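Local coordinates for uncharacterized protein (Pseudomonas aeruginosa PAO1, PDB 4R1D) that is an immunity protein that probably protects its producer by binding and inhibiting the type VI secretion lipase effector Tle4, at residues R70-F74 / E119-V123. Residues are numbered along the deposited sequence; the frame is centred on the assembly and turned at random.
Sequences RKIDF and EQHAV
A surface helix-on-sheet contact, combining a salt bridge with apolar packing, joins 70-74 to 119-123: strand 68-73, at one edge of the long antiparallel sheet, meets the first turn of helix 119-132 in the N-terminal region of this immunity protein. Extended backbone in 70-73 crosses the helix at -44°, with the segment axes 11.4 Å apart at closest approach; the hydrogen bond V123 N to E119 O, 2.9 Å, closes the helical turn. Side chains alone span this spacing. E119 (t, t) is extended, and R70 (p, t, then chi3 149° and chi4 -81°) bends to meet it in a bidentate salt bridge, R70 NE to E119 OE2 and R70 NH2 to E119 OE1 both 2.8 Å, the carboxylate lying at the guanidinium edge. Beside it, I72 (m, t) sets CD1 4.1 Å from V123 CG2. The backbones converge toward F74, whose CA is 7.1 Å from that of V123; its ring, with chi1 m, brings CE1 to 4.2 Å from V123 CG1. The alternation of the strand turns K71 and D73 to the other side, where K71 packs against helix 42-58. R70 and I72 hydrogen-bond through their backbones to L82 and G80 of strand 79-84; R70 and E119 both touch Y93 of strand 92-100, and F74 touches L95 and T97. At this edge of the sheet, helix 119-132 thus lies on one face and helix 42-58 on the other.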
loop_
_atom_site.group_PDB
_atom_site.type_symbol
_atom_site.label_atom_id
_atom_site.label_comp_id
_atom_site.label_asym_id
_atom_site.label_seq_id
_atom_site.Cartn_x
_atom_site.Cartn_y
_atom_site.Cartn_z
ATOM N N ARG B 70 -25.892 -2.648 17.785
ATOM C CA ARG B 70 -27.286 -2.968 17.498
ATOM C C ARG B 70 -27.496 -3.522 16.106
ATOM O O ARG B 70 -26.697 -3.293 15.196
ATOM C CB ARG B 70 -28.192 -1.741 17.707
ATOM C CG ARG B 70 -27.734 -0.469 17.003
ATOM C CD ARG B 70 -28.556 0.745 17.453
ATOM N NE ARG B 70 -27.766 1.979 17.423
ATOM C CZ ARG B 70 -26.916 2.348 18.378
ATOM N NH1 ARG B 70 -26.745 1.580 19.449
ATOM N NH2 ARG B 70 -26.231 3.478 18.271
ATOM N N LYS B 71 -28.582 -4.268 15.954
ATOM C CA LYS B 71 -29.058 -4.663 14.645
ATOM C C LYS B 71 -30.197 -3.733 14.257
ATOM O O LYS B 71 -31.162 -3.575 15.011
ATOM C CB LYS B 71 -29.530 -6.109 14.670
ATOM C CG LYS B 71 -29.926 -6.652 13.312
ATOM C CD LYS B 71 -30.342 -8.107 13.427
ATOM C CE LYS B 71 -30.848 -8.644 12.105
ATOM N NZ LYS B 71 -31.353 -10.036 12.266
ATOM N N ILE B 72 -30.070 -3.100 13.094
ATOM C CA ILE B 72 -31.039 -2.123 12.635
ATOM C C ILE B 72 -31.898 -2.673 11.498
ATOM O O ILE B 72 -31.386 -3.285 10.560
ATOM C CB ILE B 72 -30.342 -0.814 12.190
ATOM C CG1 ILE B 72 -29.579 -0.197 13.370
ATOM C CG2 ILE B 72 -31.353 0.178 11.631
ATOM C CD1 ILE B 72 -28.607 0.897 12.975
ATOM N N ASP B 73 -33.205 -2.443 11.593
ATOM C CA ASP B 73 -34.153 -2.859 10.560
ATOM C C ASP B 73 -34.438 -1.682 9.630
ATOM O O ASP B 73 -35.023 -0.683 10.050
ATOM C CB ASP B 73 -35.446 -3.363 11.219
ATOM C CG ASP B 73 -36.482 -3.847 10.209
ATOM O OD1 ASP B 73 -36.131 -4.080 9.032
ATOM O OD2 ASP B 73 -37.658 -4.009 10.599
ATOM N N PHE B 74 -34.007 -1.786 8.372
ATOM C CA PHE B 74 -34.133 -0.680 7.427
ATOM C C PHE B 74 -35.435 -0.714 6.635
ATOM O O PHE B 74 -35.606 0.053 5.687
ATOM C CB PHE B 74 -32.962 -0.668 6.429
ATOM C CG PHE B 74 -31.612 -0.471 7.067
ATOM C CD1 PHE B 74 -31.349 0.664 7.806
ATOM C CD2 PHE B 74 -30.604 -1.411 6.904
ATOM C CE1 PHE B 74 -30.106 0.864 8.392
ATOM C CE2 PHE B 74 -29.353 -1.220 7.487
ATOM C CZ PHE B 74 -29.105 -0.086 8.229
ATOM N N GLU B 119 -25.386 8.977 12.720
ATOM C CA GLU B 119 -26.068 7.691 12.673
ATOM C C GLU B 119 -27.445 7.729 12.009
ATOM O O GLU B 119 -27.758 6.873 11.181
ATOM C CB GLU B 119 -26.183 7.061 14.062
ATOM C CG GLU B 119 -26.776 5.651 14.010
ATOM C CD GLU B 119 -26.958 5.010 15.373
ATOM O OE1 GLU B 119 -26.447 5.553 16.376
ATOM O OE2 GLU B 119 -27.622 3.956 15.440
ATOM N N GLN B 120 -28.274 8.696 12.387
ATOM C CA GLN B 120 -29.625 8.786 11.837
ATOM C C GLN B 120 -29.571 8.998 10.331
ATOM O O GLN B 120 -30.382 8.446 9.583
ATOM C CB GLN B 120 -30.404 9.938 12.480
ATOM C CG GLN B 120 -30.594 9.828 13.981
ATOM C CD GLN B 120 -31.069 11.140 14.595
ATOM O OE1 GLN B 120 -30.259 11.977 15.007
ATOM N NE2 GLN B 120 -32.386 11.328 14.650
ATOM N N HIS B 121 -28.622 9.818 9.891
ATOM C CA HIS B 121 -28.458 10.095 8.472
ATOM C C HIS B 121 -28.075 8.829 7.712
ATOM O O HIS B 121 -28.633 8.535 6.654
ATOM C CB HIS B 121 -27.405 11.176 8.240
ATOM C CG HIS B 121 -27.137 11.438 6.792
ATOM N ND1 HIS B 121 -28.118 11.864 5.922
ATOM C CD2 HIS B 121 -26.010 11.304 6.054
ATOM C CE1 HIS B 121 -27.603 11.994 4.713
ATOM N NE2 HIS B 121 -26.326 11.661 4.767
ATOM N N ALA B 122 -27.118 8.084 8.253
ATOM C CA ALA B 122 -26.734 6.802 7.654
ATOM C C ALA B 122 -27.942 5.871 7.556
ATOM O O ALA B 122 -28.153 5.206 6.539
ATOM C CB ALA B 122 -25.632 6.147 8.472
ATOM N N VAL B 123 -28.739 5.818 8.618
ATOM C CA VAL B 123 -29.921 4.965 8.617
ATOM C C VAL B 123 -30.872 5.334 7.476
ATOM O O VAL B 123 -31.339 4.459 6.748
ATOM C CB VAL B 123 -30.652 4.971 9.982
ATOM C CG1 VAL B 123 -31.994 4.283 9.869
ATOM C CG2 VAL B 123 -29.800 4.282 11.039
#